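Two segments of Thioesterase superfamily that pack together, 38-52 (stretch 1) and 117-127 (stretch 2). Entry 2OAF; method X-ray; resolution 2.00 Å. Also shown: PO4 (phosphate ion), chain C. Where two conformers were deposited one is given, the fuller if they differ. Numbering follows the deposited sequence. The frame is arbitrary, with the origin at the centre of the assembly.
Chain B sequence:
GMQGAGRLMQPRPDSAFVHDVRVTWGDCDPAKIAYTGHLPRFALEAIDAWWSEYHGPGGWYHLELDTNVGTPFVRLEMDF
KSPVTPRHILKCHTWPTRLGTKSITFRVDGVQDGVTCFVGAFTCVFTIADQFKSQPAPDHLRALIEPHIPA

Stretch 1 38-52: HLPRFALEAIDAWWS
Stretch 2 117-127: CFVGAFTCVFT

The contact is a purely apolar packing of one α-helix across one β-strand, in which aliphatic and aromatic side chains of the helix meet three phenylalanines of the strand and no hydrogen bond passes between the two. The first stretch is helical through Ser 52 and beyond, with phi near -60° and psi near -40°. Its bonds from N of residue i+4 to O of residue i run from 2.8 Å (Asp 48 N to Leu 44 O) to 3.2 Å (Ala 46 N to Phe 42 O); Ala 43 N to Leu 39 O and Ser 52 N to Asp 48 O are both 3.1 Å. A weak bond, Phe 42 N to His 38 O at 3.3 Å, precedes them.

Residues 117-127 belong to an extended strand, although Cys 117 has phi/psi of -82/-40°. The axes approach to 10.2 Å and their N-to-C directions differ by 61° (signed crossing angle -61°). The CA atoms of Leu 39 and Phe 118 lie 8.6 Å apart, those of Ala 43 and Gly 120 7.7 Å, and those of Leu 44 and Phe 122 8.5 Å.

The helix presents Leu 39, Ala 43, Ile 47 and Trp 51, spaced four residues apart and all with CA-to-CB bonds toward the strand. The CA-to-CB bond of Phe 122 (chi1 m, chi2 86°) likewise points toward the helix, and this residue has the largest covered area. Its CZ lies 3.4 Å from Ala 43 CB, the closest approach between the two stretches. Ile 47 (m, t) brings CD1 to 3.7 Å from Phe 122 CB, while Leu 44, whose CA-to-CB bond points sideways, reaches in with its end, placing CD1 3.8 Å from Phe 122 CD2; its chi1 of -92° lies between wells and chi2 is p.

Phe 118 (chi1 p, chi2 76°) packs more loosely, with CE1 4.2 Å from Ala 43 CB and CE2 4.3 Å from CD2 of Leu 39 (m, t). Between the two phenylalanines, Gly 120 has no side chain; an ideal CB there would lie 2.6 Å from Phe 122 CE1, so its absence leaves room for that ring.

Farther along, Trp 51 (m, chi2 106°) sets CH2 4.4 Å from CE2 of Phe 126 (m, chi2 86°), approaching the edge of the phenylalanine ring. Dispersion and the exclusion of water account for these pairings; the two stretches together bury 363 Å².

Away from the strand, near the start of the first stretch, a phosphate ion accepts weak hydrogen bonds from His 38 ND1 to PO4 O2 (2.7 Å) and from Arg 41 NE to PO4 O4 (3.3 Å).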

# COMPACT_ATOMS: atom_id res chain seq x y z
N HIS B 38 4.60 -3.88 -5.00
CA HIS B 38 3.21 -4.32 -4.92
C HIS B 38 3.08 -5.77 -5.29
O HIS B 38 2.07 -6.38 -4.99
CB HIS B 38 2.35 -3.50 -5.90
CG HIS B 38 2.31 -2.04 -5.58
ND1 HIS B 38 2.21 -1.57 -4.30
CD2 HIS B 38 2.35 -0.95 -6.39
CE1 HIS B 38 2.22 -0.24 -4.32
NE2 HIS B 38 2.30 0.15 -5.57
N LEU B 39 4.06 -6.33 -5.99
CA LEU B 39 3.87 -7.69 -6.51
C LEU B 39 3.69 -8.74 -5.42
O LEU B 39 2.83 -9.64 -5.56
CB LEU B 39 4.96 -8.07 -7.54
CG LEU B 39 5.03 -7.22 -8.82
CD1 LEU B 39 6.15 -7.65 -9.77
CD2 LEU B 39 3.66 -7.18 -9.53
N PRO B 40 4.45 -8.63 -4.32
CA PRO B 40 4.24 -9.59 -3.20
C PRO B 40 2.80 -9.54 -2.68
O PRO B 40 2.24 -10.56 -2.30
CB PRO B 40 5.21 -9.08 -2.14
CG PRO B 40 6.34 -8.40 -2.96
CD PRO B 40 5.56 -7.70 -4.05
N ARG B 41 2.23 -8.36 -2.61
CA ARG B 41 0.84 -8.21 -2.18
C ARG B 41 -0.11 -9.02 -3.05
O ARG B 41 -1.05 -9.65 -2.53
CB ARG B 41 0.40 -6.75 -2.25
CG ARG B 41 -1.09 -6.59 -1.96
CD ARG B 41 -1.53 -5.22 -1.42
NE ARG B 41 -1.21 -4.13 -2.33
CZ ARG B 41 -1.90 -3.84 -3.42
NH1 ARG B 41 -2.96 -4.56 -3.77
NH2 ARG B 41 -1.51 -2.82 -4.18
N PHE B 42 0.09 -8.96 -4.36
CA PHE B 42 -0.75 -9.73 -5.29
C PHE B 42 -0.58 -11.22 -5.04
O PHE B 42 -1.55 -11.97 -5.03
CB PHE B 42 -0.40 -9.48 -6.76
CG PHE B 42 -0.53 -8.05 -7.21
CD1 PHE B 42 -1.47 -7.18 -6.65
CD2 PHE B 42 0.24 -7.60 -8.26
CE1 PHE B 42 -1.59 -5.88 -7.11
CE2 PHE B 42 0.11 -6.30 -8.73
CZ PHE B 42 -0.80 -5.44 -8.14
N ALA B 43 0.65 -11.67 -4.86
CA ALA B 43 0.89 -13.10 -4.62
C ALA B 43 0.25 -13.59 -3.31
O ALA B 43 -0.33 -14.69 -3.25
CB ALA B 43 2.40 -13.42 -4.66
N LEU B 44 0.33 -12.76 -2.29
CA LEU B 44 -0.27 -13.08 -1.00
C LEU B 44 -1.79 -13.13 -1.07
O LEU B 44 -2.43 -14.00 -0.47
CB LEU B 44 0.23 -12.11 0.07
CG LEU B 44 1.48 -12.53 0.88
CD1 LEU B 44 2.56 -13.09 -0.01
CD2 LEU B 44 2.02 -11.33 1.71
N GLU B 45 -2.37 -12.21 -1.82
CA GLU B 45 -3.81 -12.21 -2.08
C GLU B 45 -4.27 -13.54 -2.72
O GLU B 45 -5.33 -14.07 -2.40
CB GLU B 45 -4.15 -11.00 -2.94
CG GLU B 45 -5.63 -10.84 -3.32
CD GLU B 45 -5.84 -9.80 -4.44
OE1 GLU B 45 -5.10 -8.76 -4.42
OE2 GLU B 45 -6.72 -10.06 -5.32
N ALA B 46 -3.44 -14.07 -3.61
CA ALA B 46 -3.66 -15.34 -4.26
C ALA B 46 -3.68 -16.49 -3.26
O ALA B 46 -4.51 -17.42 -3.35
CB ALA B 46 -2.57 -15.57 -5.30
N ILE B 47 -2.73 -16.46 -2.33
CA ILE B 47 -2.65 -17.50 -1.30
C ILE B 47 -3.86 -17.38 -0.37
O ILE B 47 -4.47 -18.38 -0.00
CB ILE B 47 -1.32 -17.38 -0.49
CG1 ILE B 47 -0.08 -17.65 -1.40
CG2 ILE B 47 -1.36 -18.29 0.76
CD1 ILE B 47 1.30 -17.34 -0.74
N ASP B 48 -4.20 -16.17 0.03
CA ASP B 48 -5.41 -15.93 0.81
C ASP B 48 -6.65 -16.50 0.09
O ASP B 48 -7.51 -17.11 0.74
CB ASP B 48 -5.59 -14.43 1.07
CG ASP B 48 -6.87 -14.12 1.80
OD1 ASP B 48 -6.90 -14.21 3.04
OD2 ASP B 48 -7.86 -13.82 1.13
N ALA B 49 -6.73 -16.32 -1.23
CA ALA B 49 -7.84 -16.86 -2.03
C ALA B 49 -7.82 -18.39 -2.09
O ALA B 49 -8.86 -19.03 -2.21
CB ALA B 49 -7.85 -16.24 -3.49
N TRP B 50 -6.62 -18.97 -2.04
CA TRP B 50 -6.49 -20.45 -2.01
C TRP B 50 -7.14 -20.97 -0.73
O TRP B 50 -7.92 -21.89 -0.75
CB TRP B 50 -5.01 -20.88 -2.10
CG TRP B 50 -4.81 -22.35 -2.23
CD1 TRP B 50 -4.60 -23.06 -3.40
CD2 TRP B 50 -4.79 -23.32 -1.16
NE1 TRP B 50 -4.45 -24.41 -3.10
CE2 TRP B 50 -4.58 -24.59 -1.75
CE3 TRP B 50 -4.92 -23.23 0.22
CZ2 TRP B 50 -4.52 -25.73 -1.01
CZ3 TRP B 50 -4.85 -24.41 0.98
CH2 TRP B 50 -4.66 -25.62 0.37
N TRP B 51 -6.83 -20.34 0.38
CA TRP B 51 -7.45 -20.72 1.65
C TRP B 51 -8.96 -20.56 1.61
O TRP B 51 -9.67 -21.39 2.14
CB TRP B 51 -6.87 -19.90 2.81
CG TRP B 51 -5.51 -20.29 3.18
CD1 TRP B 51 -4.37 -19.61 2.92
CD2 TRP B 51 -5.13 -21.47 3.89
NE1 TRP B 51 -3.30 -20.27 3.43
CE2 TRP B 51 -3.73 -21.43 4.03
CE3 TRP B 51 -5.83 -22.55 4.41
CZ2 TRP B 51 -3.00 -22.43 4.68
CZ3 TRP B 51 -5.10 -23.56 5.07
CH2 TRP B 51 -3.70 -23.48 5.19
N SER B 52 -9.46 -19.49 1.03
CA SER B 52 -10.91 -19.32 0.88
C SER B 52 -11.52 -20.47 0.09
O SER B 52 -12.57 -20.96 0.42
CB SER B 52 -11.25 -18.01 0.19
OG SER B 52 -11.01 -16.94 1.06
N CYS B 117 4.99 -13.72 -15.72
CA CYS B 117 5.61 -12.48 -15.31
C CYS B 117 6.46 -12.66 -14.07
O CYS B 117 7.52 -12.02 -13.93
CB CYS B 117 4.55 -11.42 -15.07
SG CYS B 117 3.62 -11.11 -16.59
N PHE B 118 5.97 -13.45 -13.12
CA PHE B 118 6.77 -13.75 -11.93
C PHE B 118 6.48 -15.14 -11.38
O PHE B 118 5.43 -15.71 -11.62
CB PHE B 118 6.62 -12.70 -10.82
CG PHE B 118 5.23 -12.62 -10.21
CD1 PHE B 118 4.78 -13.56 -9.31
CD2 PHE B 118 4.39 -11.57 -10.54
CE1 PHE B 118 3.50 -13.49 -8.76
CE2 PHE B 118 3.14 -11.46 -9.95
CZ PHE B 118 2.69 -12.44 -9.06
N VAL B 119 7.47 -15.69 -10.70
CA VAL B 119 7.36 -17.00 -10.09
C VAL B 119 7.80 -16.79 -8.64
O VAL B 119 8.84 -16.20 -8.38
CB VAL B 119 8.21 -18.05 -10.86
CG1 VAL B 119 8.07 -17.86 -12.41
CG2 VAL B 119 9.65 -18.00 -10.45
N GLY B 120 6.96 -17.21 -7.71
CA GLY B 120 7.29 -17.06 -6.29
C GLY B 120 7.07 -18.32 -5.46
O GLY B 120 6.23 -19.16 -5.79
N ALA B 121 7.80 -18.41 -4.34
CA ALA B 121 7.60 -19.45 -3.34
C ALA B 121 7.55 -18.78 -1.96
O ALA B 121 8.37 -17.92 -1.63
CB ALA B 121 8.74 -20.48 -3.40
N PHE B 122 6.56 -19.17 -1.17
CA PHE B 122 6.19 -18.47 0.06
C PHE B 122 5.95 -19.48 1.16
O PHE B 122 5.10 -20.35 1.02
CB PHE B 122 4.90 -17.69 -0.19
CG PHE B 122 4.98 -16.74 -1.36
CD1 PHE B 122 4.72 -17.18 -2.66
CD2 PHE B 122 5.31 -15.42 -1.16
CE1 PHE B 122 4.79 -16.29 -3.73
CE2 PHE B 122 5.38 -14.53 -2.23
CZ PHE B 122 5.14 -14.99 -3.52
N THR B 123 6.71 -19.38 2.24
CA THR B 123 6.72 -20.38 3.29
C THR B 123 6.19 -19.77 4.58
O THR B 123 6.61 -18.68 5.00
CB THR B 123 8.15 -20.89 3.54
OG1 THR B 123 8.69 -21.36 2.29
CG2 THR B 123 8.15 -22.04 4.56
N CYS B 124 5.22 -20.47 5.17
CA CYS B 124 4.53 -20.09 6.40
C CYS B 124 4.72 -21.18 7.45
O CYS B 124 4.84 -22.34 7.10
CB CYS B 124 3.04 -20.02 6.11
SG CYS B 124 2.65 -18.76 4.87
N VAL B 125 4.73 -20.80 8.73
CA VAL B 125 4.60 -21.75 9.83
C VAL B 125 3.17 -21.63 10.36
O VAL B 125 2.39 -20.82 9.85
CB VAL B 125 5.65 -21.51 10.94
CG1 VAL B 125 7.06 -21.84 10.43
CG2 VAL B 125 5.56 -20.07 11.49
N PHE B 126 2.81 -22.43 11.34
CA PHE B 126 1.45 -22.45 11.91
C PHE B 126 1.52 -22.01 13.34
O PHE B 126 2.46 -22.38 14.06
CB PHE B 126 0.85 -23.86 11.83
CG PHE B 126 0.52 -24.30 10.44
CD1 PHE B 126 1.48 -24.91 9.65
CD2 PHE B 126 -0.76 -24.09 9.90
CE1 PHE B 126 1.18 -25.33 8.33
CE2 PHE B 126 -1.06 -24.50 8.58
CZ PHE B 126 -0.08 -25.11 7.81
N THR B 127 0.54 -21.21 13.75
CA THR B 127 0.39 -20.82 15.15
C THR B 127 -1.01 -21.16 15.68
O THR B 127 -1.96 -21.38 14.90
CB THR B 127 0.62 -19.31 15.35
OG1 THR B 127 -0.32 -18.59 14.55
CG2 THR B 127 2.05 -18.87 14.96
P PO4 C . 1.97 -2.44 -0.56
O1 PO4 C . 2.69 -2.25 0.74
O2 PO4 C . 2.67 -1.68 -1.66
O3 PO4 C . 2.02 -3.91 -0.92
O4 PO4 C . 0.52 -2.02 -0.40